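PDB 4YXT: polyketide biosynthesis 3-hydroxy-3-methylglutaryl-ACP synthase PksG from Bacillus subtilis, which catalyses the aldol condensation of an acetyl group carried by AcpK with a beta-ketothioester polyketide intermediate on PksL, a step in making the antibiotic bacillaene. Local coordinates for residues L18-L23 against A32-L37; D242-L247 against S332-G337; G287-Q292 against I310-F315; C291-N296 against D357-L362. The protein carries 1 engineered substitution. All blocks are in the same frame, centred on the assembly; numbering follows the deposited sequence.

Contact 1 of 4, residues L18-L23 against A32-L37; sequences LDVMEL and ARFENL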
loop_
_atom_site.group_PDB
_atom_site.type_symbol
_atom_site.label_atom_id
_atom_site.label_comp_id
_atom_site.label_asym_id
_atom_site.label_seq_id
_atom_site.Cartn_x
_atom_site.Cartn_y
_atom_site.Cartn_z
ATOM N N LEU A 18 29.998 -2.500 -0.644
ATOM C CA LEU A 18 30.947 -3.614 -0.730
ATOM C C LEU A 18 31.383 -3.807 -2.157
ATOM O O LEU A 18 30.587 -3.690 -3.091
ATOM C CB LEU A 18 30.347 -4.908 -0.192
ATOM C CG LEU A 18 31.361 -6.040 -0.009
ATOM C CD1 LEU A 18 32.153 -5.847 1.286
ATOM C CD2 LEU A 18 30.660 -7.386 -0.057
ATOM N N ASP A 19 32.661 -4.079 -2.359
ATOM C CA ASP A 19 33.094 -4.461 -3.690
ATOM C C ASP A 19 32.737 -5.929 -3.898
ATOM O O ASP A 19 33.193 -6.811 -3.202
ATOM C CB ASP A 19 34.577 -4.214 -3.911
ATOM C CG ASP A 19 35.000 -4.511 -5.343
ATOM O OD1 ASP A 19 34.259 -4.188 -6.305
ATOM O OD2 ASP A 19 36.094 -5.049 -5.508
ATOM N N VAL A 20 31.885 -6.169 -4.867
ATOM C CA VAL A 20 31.277 -7.468 -5.049
ATOM C C VAL A 20 32.167 -8.431 -5.859
ATOM O O VAL A 20 31.949 -9.638 -5.822
ATOM C CB VAL A 20 29.840 -7.256 -5.602
ATOM C CG1 VAL A 20 29.400 -8.304 -6.566
ATOM C CG2 VAL A 20 28.892 -7.183 -4.420
ATOM N N MET A 21 33.176 -7.905 -6.551
ATOM C CA MET A 21 34.215 -8.757 -7.159
ATOM C C MET A 21 35.131 -9.341 -6.080
ATOM O O MET A 21 35.383 -10.542 -6.078
ATOM C CB MET A 21 35.015 -8.009 -8.220
ATOM C CG MET A 21 34.181 -7.545 -9.419
ATOM S SD MET A 21 33.794 -5.768 -9.476
ATOM C CE MET A 21 33.159 -5.638 -11.143
ATOM N N GLU A 22 35.577 -8.518 -5.134
ATOM C CA GLU A 22 36.274 -9.040 -3.950
ATOM C C GLU A 22 35.430 -10.092 -3.250
ATOM O O GLU A 22 35.951 -11.111 -2.766
ATOM C CB GLU A 22 36.609 -7.935 -2.939
ATOM C CG GLU A 22 37.655 -6.915 -3.395
ATOM C CD GLU A 22 37.814 -5.702 -2.439
ATOM O OE1 GLU A 22 36.957 -5.466 -1.537
ATOM O OE2 GLU A 22 38.816 -4.953 -2.592
ATOM N N LEU A 23 34.128 -9.846 -3.150
ATOM C CA LEU A 23 33.262 -10.792 -2.439
ATOM C C LEU A 23 33.257 -12.133 -3.169
ATOM O O LEU A 23 33.288 -13.168 -2.554
ATOM C CB LEU A 23 31.840 -10.252 -2.292
ATOM C CG LEU A 23 30.860 -11.182 -1.592
ATOM C CD1 LEU A 23 31.203 -11.310 -0.104
ATOM C CD2 LEU A 23 29.430 -10.701 -1.796
ATOM N N ALA A 32 32.647 -17.470 -14.334
ATOM C CA ALA A 32 31.719 -17.160 -15.409
ATOM C C ALA A 32 30.319 -16.810 -14.872
ATOM O O ALA A 32 29.649 -15.948 -15.417
ATOM C CB ALA A 32 31.631 -18.321 -16.392
ATOM N N ARG A 33 29.877 -17.491 -13.819
ATOM C CA ARG A 33 28.558 -17.215 -13.284
ATOM C C ARG A 33 28.525 -15.836 -12.680
ATOM O O ARG A 33 27.630 -15.066 -12.984
ATOM C CB ARG A 33 28.157 -18.196 -12.208
ATOM C CG ARG A 33 26.749 -17.935 -11.734
ATOM C CD ARG A 33 25.791 -19.010 -12.171
ATOM N NE ARG A 33 25.871 -20.128 -11.242
ATOM C CZ ARG A 33 24.982 -20.432 -10.301
ATOM N NH1 ARG A 33 23.888 -19.716 -10.123
ATOM N NH2 ARG A 33 25.200 -21.493 -9.530
ATOM N N PHE A 34 29.498 -15.537 -11.828
ATOM C CA PHE A 34 29.536 -14.255 -11.180
ATOM C C PHE A 34 29.625 -13.120 -12.201
ATOM O O PHE A 34 28.958 -12.118 -12.046
ATOM C CB PHE A 34 30.704 -14.143 -10.214
ATOM C CG PHE A 34 30.925 -12.733 -9.721
ATOM C CD1 PHE A 34 30.130 -12.211 -8.695
ATOM C CD2 PHE A 34 31.898 -11.919 -10.304
ATOM C CE1 PHE A 34 30.324 -10.919 -8.235
ATOM C CE2 PHE A 34 32.090 -10.627 -9.858
ATOM C CZ PHE A 34 31.299 -10.123 -8.818
ATOM N N GLU A 35 30.445 -13.297 -13.240
ATOM C CA GLU A 35 30.708 -12.238 -14.222
ATOM C C GLU A 35 29.481 -12.013 -15.087
ATOM O O GLU A 35 29.256 -10.923 -15.613
ATOM C CB GLU A 35 31.928 -12.581 -15.107
ATOM C CG GLU A 35 33.261 -12.566 -14.369
ATOM C CD GLU A 35 34.497 -12.711 -15.272
ATOM O OE1 GLU A 35 35.610 -12.851 -14.725
ATOM O OE2 GLU A 35 34.401 -12.663 -16.514
ATOM N N ASN A 36 28.690 -13.056 -15.246
ATOM C CA ASN A 36 27.459 -12.954 -16.009
ATOM C C ASN A 36 26.361 -12.164 -15.311
ATOM O O ASN A 36 25.535 -11.614 -15.968
ATOM C CB ASN A 36 26.979 -14.340 -16.401
ATOM C CG ASN A 36 27.745 -14.880 -17.601
ATOM O OD1 ASN A 36 27.734 -14.269 -18.682
ATOM N ND2 ASN A 36 28.419 -16.024 -17.421
ATOM N N LEU A 37 26.362 -12.098 -13.992
ATOM C CA LEU A 37 25.498 -11.141 -13.240
ATOM C C LEU A 37 25.621 -9.668 -13.712
ATOM O O LEU A 37 24.612 -8.946 -13.867
ATOM C CB LEU A 37 25.873 -11.172 -11.783
ATOM C CG LEU A 37 25.902 -12.554 -11.143
ATOM C CD1 LEU A 37 26.311 -12.408 -9.691
ATOM C CD2 LEU A 37 24.545 -13.249 -11.289
#
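Phe34 pushes the far end of its ring against the first turn of the helix that begins at Val20, overlapping Val20 and Met21. The pairing joins two short successive helices that follow strand 16-19 of this thiolase-like protein: helix 20-27 comes directly after the strand, with Asp19 at its N-cap, and helix 31-37 returns after a short link. The backbones stay well apart, the closest CA atoms being those of Met21 and Phe34 at 8.3 Å, so the phenyl group bridges the gap. Its reach comes from the first torsion, which sets CG opposite the backbone N (chi1 169°) while the CB of Phe34 already points toward the other helix. Both aliphatic neighbours sit in the plane of the ring at its rim. Val20 CG1 lies 3.2 Å from Phe34 CE1, a tight contact, and Met21 CG lies 3.8 Å from Phe34 CE2, the methionine chain crossing the phenylalanine at about a right angle. The contact is apolar in its side chains and mostly buried. Leu29, in the link between the two helices, also touches Phe34, and Pro166 packs on Val20. Backbone atoms complete the seat for the ring: Met21 CA is 3.6 Å from Phe34 CZ, and the carbonyl oxygen of Val20 approaches the same CZ obliquely at 3.1 Å.

Contact 2 of 4, residues D242-L247 against S332-G337; sequences DTFQYL and SEFYSG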
loop_
_atom_site.group_PDB
_atom_site.type_symbol
_atom_site.label_atom_id
_atom_site.label_comp_id
_atom_site.label_asym_id
_atom_site.label_seq_id
_atom_site.Cartn_x
_atom_site.Cartn_y
_atom_site.Cartn_z
ATOM N N ASP A 242 11.168 1.435 -32.543
ATOM C CA ASP A 242 11.068 2.813 -33.058
ATOM C C ASP A 242 10.590 3.844 -32.044
ATOM O O ASP A 242 11.114 4.954 -32.012
ATOM C CB ASP A 242 10.141 2.888 -34.287
ATOM C CG ASP A 242 10.582 1.998 -35.446
ATOM O OD1 ASP A 242 11.785 1.620 -35.545
ATOM O OD2 ASP A 242 9.700 1.670 -36.284
ATOM N N THR A 243 9.621 3.464 -31.202
ATOM C CA THR A 243 8.913 4.395 -30.300
ATOM C C THR A 243 9.743 4.935 -29.142
ATOM O O THR A 243 9.510 6.063 -28.641
ATOM C CB THR A 243 7.667 3.685 -29.712
ATOM O OG1 THR A 243 6.951 3.064 -30.783
ATOM C CG2 THR A 243 6.746 4.635 -28.984
ATOM N N PHE A 244 10.700 4.121 -28.711
ATOM C CA PHE A 244 11.441 4.338 -27.487
ATOM C C PHE A 244 12.919 4.507 -27.815
ATOM O O PHE A 244 13.515 3.621 -28.413
ATOM C CB PHE A 244 11.250 3.136 -26.531
ATOM C CG PHE A 244 9.816 2.667 -26.440
ATOM C CD1 PHE A 244 8.874 3.402 -25.717
ATOM C CD2 PHE A 244 9.406 1.547 -27.123
ATOM C CE1 PHE A 244 7.570 3.018 -25.665
ATOM C CE2 PHE A 244 8.099 1.144 -27.069
ATOM C CZ PHE A 244 7.173 1.876 -26.337
ATOM N N GLN A 245 13.491 5.630 -27.401
ATOM C CA GLN A 245 14.921 5.877 -27.586
ATOM C C GLN A 245 15.740 5.213 -26.493
ATOM O O GLN A 245 16.893 4.941 -26.721
ATOM C CB GLN A 245 15.200 7.351 -27.595
ATOM C CG GLN A 245 14.729 8.028 -28.898
ATOM C CD GLN A 245 13.236 8.254 -28.969
ATOM O OE1 GLN A 245 12.616 8.753 -28.014
ATOM N NE2 GLN A 245 12.645 7.939 -30.135
ATOM N N TYR A 246 15.170 4.993 -25.303
ATOM C CA TYR A 246 15.846 4.202 -24.236
ATOM C C TYR A 246 14.834 3.288 -23.603
ATOM O O TYR A 246 13.612 3.496 -23.763
ATOM C CB TYR A 246 16.405 5.113 -23.178
ATOM C CG TYR A 246 17.480 6.067 -23.679
ATOM C CD1 TYR A 246 18.802 5.637 -23.804
ATOM C CD2 TYR A 246 17.162 7.384 -24.061
ATOM C CE1 TYR A 246 19.796 6.475 -24.249
ATOM C CE2 TYR A 246 18.154 8.237 -24.504
ATOM C CZ TYR A 246 19.469 7.764 -24.607
ATOM O OH TYR A 246 20.471 8.550 -25.022
ATOM N N LEU A 247 15.327 2.306 -22.834
ATOM C CA LEU A 247 14.470 1.368 -22.189
ATOM C C LEU A 247 15.007 1.226 -20.820
ATOM O O LEU A 247 16.235 1.175 -20.611
ATOM C CB LEU A 247 14.444 -0.002 -22.924
ATOM C CG LEU A 247 13.672 -0.029 -24.251
ATOM C CD1 LEU A 247 14.018 -1.294 -25.042
ATOM C CD2 LEU A 247 12.178 -0.041 -23.988
ATOM N N SER A 332 2.974 -6.584 -12.856
ATOM C CA SER A 332 3.911 -5.939 -13.733
ATOM C C SER A 332 3.244 -4.858 -14.592
ATOM O O SER A 332 2.028 -4.791 -14.684
ATOM C CB SER A 332 4.630 -6.974 -14.624
ATOM O OG SER A 332 3.774 -7.671 -15.510
ATOM N N GLU A 333 4.057 -3.985 -15.186
ATOM C CA GLU A 333 3.547 -2.897 -15.983
ATOM C C GLU A 333 4.618 -2.334 -16.938
ATOM O O GLU A 333 5.764 -2.163 -16.547
ATOM C CB GLU A 333 3.015 -1.752 -15.125
ATOM C CG GLU A 333 2.270 -0.624 -15.923
ATOM C CD GLU A 333 1.363 0.289 -15.035
ATOM O OE1 GLU A 333 0.879 1.346 -15.506
ATOM O OE2 GLU A 333 1.096 -0.028 -13.845
ATOM N N PHE A 334 4.187 -1.999 -18.163
ATOM C CA PHE A 334 5.010 -1.314 -19.103
ATOM C C PHE A 334 4.367 0.004 -19.379
ATOM O O PHE A 334 3.209 0.058 -19.719
ATOM C CB PHE A 334 5.153 -2.115 -20.398
ATOM C CG PHE A 334 6.044 -1.470 -21.390
ATOM C CD1 PHE A 334 5.527 -0.602 -22.348
ATOM C CD2 PHE A 334 7.408 -1.708 -21.369
ATOM C CE1 PHE A 334 6.365 0.011 -23.248
ATOM C CE2 PHE A 334 8.260 -1.104 -22.287
ATOM C CZ PHE A 334 7.751 -0.231 -23.211
ATOM N N TYR A 335 5.144 1.063 -19.313
ATOM C CA TYR A 335 4.641 2.367 -19.611
ATOM C C TYR A 335 5.773 3.243 -20.117
ATOM O O TYR A 335 6.927 2.847 -20.098
ATOM C CB TYR A 335 4.059 2.993 -18.334
ATOM C CG TYR A 335 4.934 2.971 -17.100
ATOM C CD1 TYR A 335 5.233 1.799 -16.446
ATOM C CD2 TYR A 335 5.439 4.159 -16.566
ATOM C CE1 TYR A 335 5.995 1.794 -15.291
ATOM C CE2 TYR A 335 6.206 4.165 -15.425
ATOM C CZ TYR A 335 6.476 2.986 -14.790
ATOM O OH TYR A 335 7.209 3.026 -13.641
ATOM N N SER A 336 5.428 4.444 -20.561
ATOM C CA SER A 336 6.352 5.277 -21.281
ATOM C C SER A 336 6.186 6.708 -20.871
ATOM O O SER A 336 5.162 7.077 -20.276
ATOM C CB SER A 336 6.124 5.158 -22.786
ATOM O OG SER A 336 4.866 5.664 -23.115
ATOM N N GLY A 337 7.240 7.475 -21.112
ATOM C CA GLY A 337 7.245 8.895 -20.853
ATOM C C GLY A 337 8.384 9.597 -21.579
ATOM O O GLY A 337 9.326 8.925 -22.070
#
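Phe244 and Phe334 reach for each other from opposite directions and meet as an offset edge-to-face pair, with ring centroids 5.4 Å apart and planes at 83°. Phe334 supplies the edge: its CE1 comes to 3.7 Å from Phe244 CZ, and its CZ stands over the rim of the Phe244 face. The two rings arrive with different first torsions. In Phe334 CG is opposite the backbone N (chi1 -178°), whereas in Phe244 it is opposite the carbonyl carbon (chi1 -44°). The other face of Phe244 is taken by its own neighbour, Thr243 CB, 3.6 Å above the ring centre, so the phenyl is clamped from both faces. This buried cluster lies beside one edge of the large mixed sheet of the thiolase-like fold, where strand 319-327 separates strand 331-339 from the outermost strand, 246-249; the side chain of His250, an active-site residue by similarity, is about 10 Å from that of Phe334. Helix 213-234 supplies Phe228 against Phe244, and Tyr231 as a second edge-to-face partner of Phe334. Ser336 CB touches Phe244 at the ring edge, 3.9 Å from CE1, while its hydroxyl is engaged by Asp187 and Tyr231. Leu247 starts off to one side but ends closer, bringing CD2 to 4.4 Å from Phe334 CE2.

Contact 3 of 4, residues G287-Q292 against I310-F315; sequences GLNYCQ and IDQGRF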
loop_
_atom_site.group_PDB
_atom_site.type_symbol
_atom_site.label_atom_id
_atom_site.label_comp_id
_atom_site.label_asym_id
_atom_site.label_seq_id
_atom_site.Cartn_x
_atom_site.Cartn_y
_atom_site.Cartn_z
ATOM N N GLY A 287 20.968 2.834 -18.605
ATOM C CA GLY A 287 20.139 2.583 -17.436
ATOM C C GLY A 287 20.750 1.674 -16.402
ATOM O O GLY A 287 20.379 1.772 -15.254
ATOM N N LEU A 288 21.729 0.835 -16.785
ATOM C CA LEU A 288 22.310 -0.154 -15.855
ATOM C C LEU A 288 23.447 0.380 -15.012
ATOM O O LEU A 288 23.845 -0.265 -14.049
ATOM C CB LEU A 288 22.836 -1.395 -16.616
ATOM C CG LEU A 288 21.827 -2.425 -17.132
ATOM C CD1 LEU A 288 20.931 -1.789 -18.177
ATOM C CD2 LEU A 288 22.550 -3.595 -17.760
ATOM N N ASN A 289 23.992 1.531 -15.389
ATOM C CA ASN A 289 25.118 2.106 -14.685
ATOM C C ASN A 289 24.965 2.175 -13.160
ATOM O O ASN A 289 25.791 1.592 -12.424
ATOM C CB ASN A 289 25.416 3.481 -15.250
ATOM C CG ASN A 289 26.727 4.065 -14.728
ATOM O OD1 ASN A 289 26.902 4.319 -13.556
ATOM N ND2 ASN A 289 27.633 4.293 -15.631
ATOM N N TYR A 290 23.914 2.829 -12.649
ATOM C CA TYR A 290 23.779 2.953 -11.170
ATOM C C TYR A 290 23.359 1.638 -10.512
ATOM O O TYR A 290 23.727 1.303 -9.383
ATOM C CB TYR A 290 22.780 4.044 -10.795
ATOM C CG TYR A 290 23.137 5.399 -11.248
ATOM C CD1 TYR A 290 24.468 5.754 -11.500
ATOM C CD2 TYR A 290 22.160 6.356 -11.431
ATOM C CE1 TYR A 290 24.800 7.014 -11.924
ATOM C CE2 TYR A 290 22.485 7.638 -11.860
ATOM C CZ TYR A 290 23.802 7.980 -12.104
ATOM O OH TYR A 290 24.130 9.270 -12.557
ATOM N N CYS A 291 22.559 0.892 -11.234
ATOM C CA CYS A 291 22.119 -0.390 -10.734
ATOM C C CYS A 291 23.301 -1.272 -10.388
ATOM O O CYS A 291 23.288 -1.931 -9.371
ATOM C CB CYS A 291 21.196 -1.057 -11.774
ATOM S SG CYS A 291 19.651 -0.121 -11.955
ATOM N N GLN A 292 24.331 -1.241 -11.219
ATOM C CA GLN A 292 25.535 -1.995 -10.961
ATOM C C GLN A 292 26.310 -1.562 -9.735
ATOM O O GLN A 292 27.213 -2.272 -9.340
ATOM C CB GLN A 292 26.521 -1.812 -12.098
ATOM C CG GLN A 292 26.075 -2.391 -13.418
ATOM C CD GLN A 292 27.224 -2.374 -14.387
ATOM O OE1 GLN A 292 28.110 -3.226 -14.308
ATOM N NE2 GLN A 292 27.256 -1.372 -15.258
ATOM N N ILE A 310 18.505 8.692 -17.419
ATOM C CA ILE A 310 18.433 10.131 -17.523
ATOM C C ILE A 310 19.778 10.783 -17.256
ATOM O O ILE A 310 20.125 11.661 -17.974
ATOM C CB ILE A 310 17.326 10.749 -16.644
ATOM C CG1 ILE A 310 15.956 10.289 -17.158
ATOM C CG2 ILE A 310 17.402 12.276 -16.713
ATOM C CD1 ILE A 310 14.849 10.383 -16.163
ATOM N N ASP A 311 20.546 10.359 -16.253
ATOM C CA ASP A 311 21.870 10.940 -16.033
ATOM C C ASP A 311 22.884 10.536 -17.122
ATOM O O ASP A 311 23.660 11.361 -17.568
ATOM C CB ASP A 311 22.435 10.605 -14.637
ATOM C CG ASP A 311 21.836 11.494 -13.520
ATOM O OD1 ASP A 311 20.931 12.314 -13.807
ATOM O OD2 ASP A 311 22.264 11.369 -12.344
ATOM N N GLN A 312 22.854 9.289 -17.581
ATOM C CA GLN A 312 23.925 8.781 -18.442
ATOM C C GLN A 312 23.615 8.835 -19.913
ATOM O O GLN A 312 24.519 8.744 -20.721
ATOM C CB GLN A 312 24.318 7.376 -18.017
ATOM C CG GLN A 312 24.633 7.260 -16.534
ATOM C CD GLN A 312 25.851 8.054 -16.116
ATOM O OE1 GLN A 312 25.879 8.683 -15.038
ATOM N NE2 GLN A 312 26.868 8.046 -16.965
ATOM N N GLY A 313 22.366 9.079 -20.282
ATOM C CA GLY A 313 21.966 8.988 -21.674
ATOM C C GLY A 313 22.077 10.319 -22.370
ATOM O O GLY A 313 22.487 11.264 -21.782
ATOM N N ARG A 314 21.714 10.362 -23.643
ATOM C CA ARG A 314 21.841 11.569 -24.471
ATOM C C ARG A 314 20.485 12.240 -24.672
ATOM O O ARG A 314 19.584 11.645 -25.256
ATOM C CB ARG A 314 22.442 11.211 -25.847
ATOM C CG ARG A 314 22.665 12.433 -26.754
ATOM C CD ARG A 314 23.263 12.097 -28.102
ATOM N NE ARG A 314 24.451 11.249 -28.015
ATOM C CZ ARG A 314 25.108 10.775 -29.078
ATOM N NH1 ARG A 314 24.712 11.085 -30.318
ATOM N NH2 ARG A 314 26.184 10.015 -28.915
ATOM N N PHE A 315 20.337 13.468 -24.181
ATOM C CA PHE A 315 19.065 14.204 -24.277
ATOM C C PHE A 315 19.209 15.579 -24.885
ATOM O O PHE A 315 18.858 16.585 -24.262
ATOM C CB PHE A 315 18.381 14.257 -22.913
ATOM C CG PHE A 315 17.888 12.918 -22.462
ATOM C CD1 PHE A 315 16.611 12.480 -22.800
ATOM C CD2 PHE A 315 18.717 12.063 -21.790
ATOM C CE1 PHE A 315 16.172 11.205 -22.439
ATOM C CE2 PHE A 315 18.283 10.806 -21.407
ATOM C CZ PHE A 315 17.010 10.379 -21.706
#
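Tyr290 OH donates a 2.8 Å hydrogen bond to Asp311 OD2, meeting the lone pair that faces away from the other carboxylate oxygen. OD2 lies in the plane of the phenol at its edge, and ring and carboxylate planes stand 84° apart. A second oxygen, Gln312 OE1, comes within 3.1 Å of Tyr290 OH, obliquely to the ring; the hydroxyl is thus flanked by consecutive residues of the last helical turn. This turn closes helix 301-312, and Gly313 is the first residue to leave helical angles. Through the bond from OH to OD2, the phenol ties the link between helices 285-288 and 291-294 to that helix end, within the C-terminal part of this thiolase-like fold. Ile352, Glu353 and Leu356 of helix 352-357 also pack on Tyr290. Gln312 bends at its second torsion (chi2 -65°), which folds its amide back over that of Asn289. The two amide planes are stacked 20° apart, with Asn289 ND2 4.1 Å from Gln312 NE2.

Contact 4 of 4, residues C291-N296 against D357-L362; sequences CQRVGN and DRRYQL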
loop_
_atom_site.group_PDB
_atom_site.type_symbol
_atom_site.label_atom_id
_atom_site.label_comp_id
_atom_site.label_asym_id
_atom_site.label_seq_id
_atom_site.Cartn_x
_atom_site.Cartn_y
_atom_site.Cartn_z
ATOM N N CYS A 291 22.559 0.892 -11.234
ATOM C CA CYS A 291 22.119 -0.390 -10.734
ATOM C C CYS A 291 23.301 -1.272 -10.388
ATOM O O CYS A 291 23.288 -1.931 -9.371
ATOM C CB CYS A 291 21.196 -1.057 -11.774
ATOM S SG CYS A 291 19.651 -0.121 -11.955
ATOM N N GLN A 292 24.331 -1.241 -11.219
ATOM C CA GLN A 292 25.535 -1.995 -10.961
ATOM C C GLN A 292 26.310 -1.562 -9.735
ATOM O O GLN A 292 27.213 -2.272 -9.340
ATOM C CB GLN A 292 26.521 -1.812 -12.098
ATOM C CG GLN A 292 26.075 -2.391 -13.418
ATOM C CD GLN A 292 27.224 -2.374 -14.387
ATOM O OE1 GLN A 292 28.110 -3.226 -14.308
ATOM N NE2 GLN A 292 27.256 -1.372 -15.258
ATOM N N ARG A 293 26.013 -0.396 -9.177
ATOM C CA ARG A 293 26.771 0.115 -8.057
ATOM C C ARG A 293 26.017 0.054 -6.748
ATOM O O ARG A 293 26.616 0.129 -5.655
ATOM C CB ARG A 293 27.250 1.527 -8.368
ATOM C CG ARG A 293 28.099 1.644 -9.622
ATOM C CD ARG A 293 28.579 3.089 -9.887
ATOM N NE ARG A 293 29.404 3.496 -8.766
ATOM C CZ ARG A 293 29.867 4.700 -8.544
ATOM N NH1 ARG A 293 29.568 5.714 -9.341
ATOM N NH2 ARG A 293 30.586 4.884 -7.453
ATOM N N VAL A 294 24.709 -0.167 -6.851
ATOM C CA VAL A 294 23.858 -0.305 -5.652
ATOM C C VAL A 294 23.335 -1.722 -5.340
ATOM O O VAL A 294 23.184 -2.138 -4.178
ATOM C CB VAL A 294 22.689 0.701 -5.778
ATOM C CG1 VAL A 294 21.998 0.881 -4.445
ATOM C CG2 VAL A 294 23.249 2.055 -6.185
ATOM N N GLY A 295 23.074 -2.483 -6.380
ATOM C CA GLY A 295 22.472 -3.792 -6.198
ATOM C C GLY A 295 20.997 -3.776 -6.553
ATOM O O GLY A 295 20.514 -2.820 -7.102
ATOM N N ASN A 296 20.334 -4.890 -6.314
ATOM C CA ASN A 296 18.911 -5.004 -6.433
ATOM C C ASN A 296 18.281 -4.276 -5.249
ATOM O O ASN A 296 18.412 -4.684 -4.084
ATOM C CB ASN A 296 18.457 -6.480 -6.411
ATOM C CG ASN A 296 16.938 -6.625 -6.387
ATOM O OD1 ASN A 296 16.178 -5.752 -6.841
ATOM N ND2 ASN A 296 16.487 -7.733 -5.825
ATOM N N ASP A 357 29.954 7.851 -5.595
ATOM C CA ASP A 357 31.413 7.886 -5.374
ATOM C C ASP A 357 31.851 8.118 -3.899
ATOM O O ASP A 357 32.964 7.748 -3.561
ATOM C CB ASP A 357 32.103 8.945 -6.234
ATOM C CG ASP A 357 31.842 8.783 -7.707
ATOM O OD1 ASP A 357 31.598 7.642 -8.183
ATOM O OD2 ASP A 357 31.867 9.822 -8.392
ATOM N N ARG A 358 31.014 8.718 -3.029
ATOM C CA ARG A 358 31.480 9.069 -1.662
ATOM C C ARG A 358 31.120 8.097 -0.595
ATOM O O ARG A 358 31.307 8.399 0.582
ATOM C CB ARG A 358 31.018 10.456 -1.206
ATOM C CG ARG A 358 30.720 11.414 -2.346
ATOM C CD ARG A 358 31.326 12.801 -2.167
ATOM N NE ARG A 358 31.788 13.340 -3.450
ATOM C CZ ARG A 358 32.177 14.599 -3.655
ATOM N NH1 ARG A 358 32.154 15.495 -2.676
ATOM N NH2 ARG A 358 32.590 14.974 -4.860
ATOM N N ARG A 359 30.618 6.922 -0.948
ATOM C CA ARG A 359 30.252 5.969 0.090
ATOM C C ARG A 359 31.483 5.292 0.619
ATOM O O ARG A 359 32.499 5.183 -0.086
ATOM C CB ARG A 359 29.269 4.906 -0.440
ATOM C CG ARG A 359 27.978 5.462 -0.995
ATOM C CD ARG A 359 27.191 4.394 -1.738
ATOM N NE ARG A 359 27.895 3.984 -2.967
ATOM C CZ ARG A 359 27.549 2.965 -3.751
ATOM N NH1 ARG A 359 26.447 2.241 -3.464
ATOM N NH2 ARG A 359 28.297 2.670 -4.846
ATOM N N TYR A 360 31.373 4.808 1.853
ATOM C CA TYR A 360 32.457 4.128 2.535
ATOM C C TYR A 360 32.534 2.679 2.151
ATOM O O TYR A 360 31.545 1.940 2.261
ATOM C CB TYR A 360 32.209 4.203 4.027
ATOM C CG TYR A 360 33.288 3.632 4.909
ATOM C CD1 TYR A 360 34.313 4.437 5.387
ATOM C CD2 TYR A 360 33.243 2.321 5.326
ATOM C CE1 TYR A 360 35.282 3.934 6.231
ATOM C CE2 TYR A 360 34.195 1.809 6.166
ATOM C CZ TYR A 360 35.223 2.613 6.614
ATOM O OH TYR A 360 36.183 2.089 7.464
ATOM N N GLN A 361 33.732 2.249 1.763
ATOM C CA GLN A 361 33.961 0.861 1.379
ATOM C C GLN A 361 34.205 -0.084 2.567
ATOM O O GLN A 361 35.134 0.107 3.329
ATOM C CB GLN A 361 35.158 0.772 0.448
ATOM C CG GLN A 361 35.501 -0.673 0.126
ATOM C CD GLN A 361 36.240 -0.833 -1.175
ATOM O OE1 GLN A 361 36.583 0.140 -1.833
ATOM N NE2 GLN A 361 36.487 -2.063 -1.554
ATOM N N LEU A 362 33.395 -1.128 2.688
ATOM C CA LEU A 362 33.576 -2.103 3.731
ATOM C C LEU A 362 34.681 -3.113 3.394
ATOM O O LEU A 362 34.855 -3.501 2.248
ATOM C CB LEU A 362 32.274 -2.867 3.977
ATOM C CG LEU A 362 31.059 -2.087 4.445
ATOM C CD1 LEU A 362 29.877 -3.039 4.451
ATOM C CD2 LEU A 362 31.239 -1.463 5.832
HETATM O O HOH W 1 30.867 3.562 -5.348
#
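Arg293 and Asp357 form the salt bridge of this contact. Both terminal nitrogens of the guanidinium converge on one oxygen: NH1 and NH2 of Arg293 each lie 3.0 Å from Asp357 OD1. The two flat groups are 23° apart, but the oxygen is used unequally, since NH2 meets its anti lone pair while NH1 comes from the syn side, 30° out of the carboxylate plane. The CB of Asp357 points away from the helix; only the end of the side chain turns back to the arginine.

Charge-to-backbone bonding is the second kind. Arg359 grips the carbonyl oxygen of Arg293 end-on, NH1 at 3.0 Å and NH2 at 3.2 Å from Arg293 O. The acceptor lies in the guanidinium plane, yet both donors stand above the same face of the carbonyl plane.

Between the guanidinium groups, their NH2 atoms 4.1 Å apart, a water accepts from both: 2.8 Å from Arg359 NH2 and a short 2.5 Å from Arg293 NH2, a value on which little should rest. Glu41 makes salt bridges to both arginines, which probably offsets their like charges.

Van der Waals contact is slight: Val294 CG2 lies 4.2 Å from Arg359 NH1, obliquely to the guanidinium. Together these bonds form an ion-pair network around a backbone carbonyl near the end of helix 291-294, joining that helix of the thiolase-like fold to the end of helix 352-357 and the link that follows it to strand 360-361.

How the contacts relate
Contacts 1 and 2 are buried and rely on aromatic packing, whereas contacts 3 and 4 are partly buried and rely chiefly on polar side chains. Contact 2 lies at the large mixed sheet. Contact 1 adjoins the small three-stranded sheet, in which strand 16-19 neighbours strand 360-361 of contact 4; there Leu18 CD1 packs 3.7 Å from Leu362 O. Contacts 3 and 4 share Cys291 and Gln292 and use helix 291-294, one through the residues leading into it and the other through its end. Contact 3 also meets contact 2, where Tyr246 OH is 2.6 Å from Arg314 N, a probable hydrogen bond. Contacts 1 and 2 do not touch, their centres being about 29 Å apart.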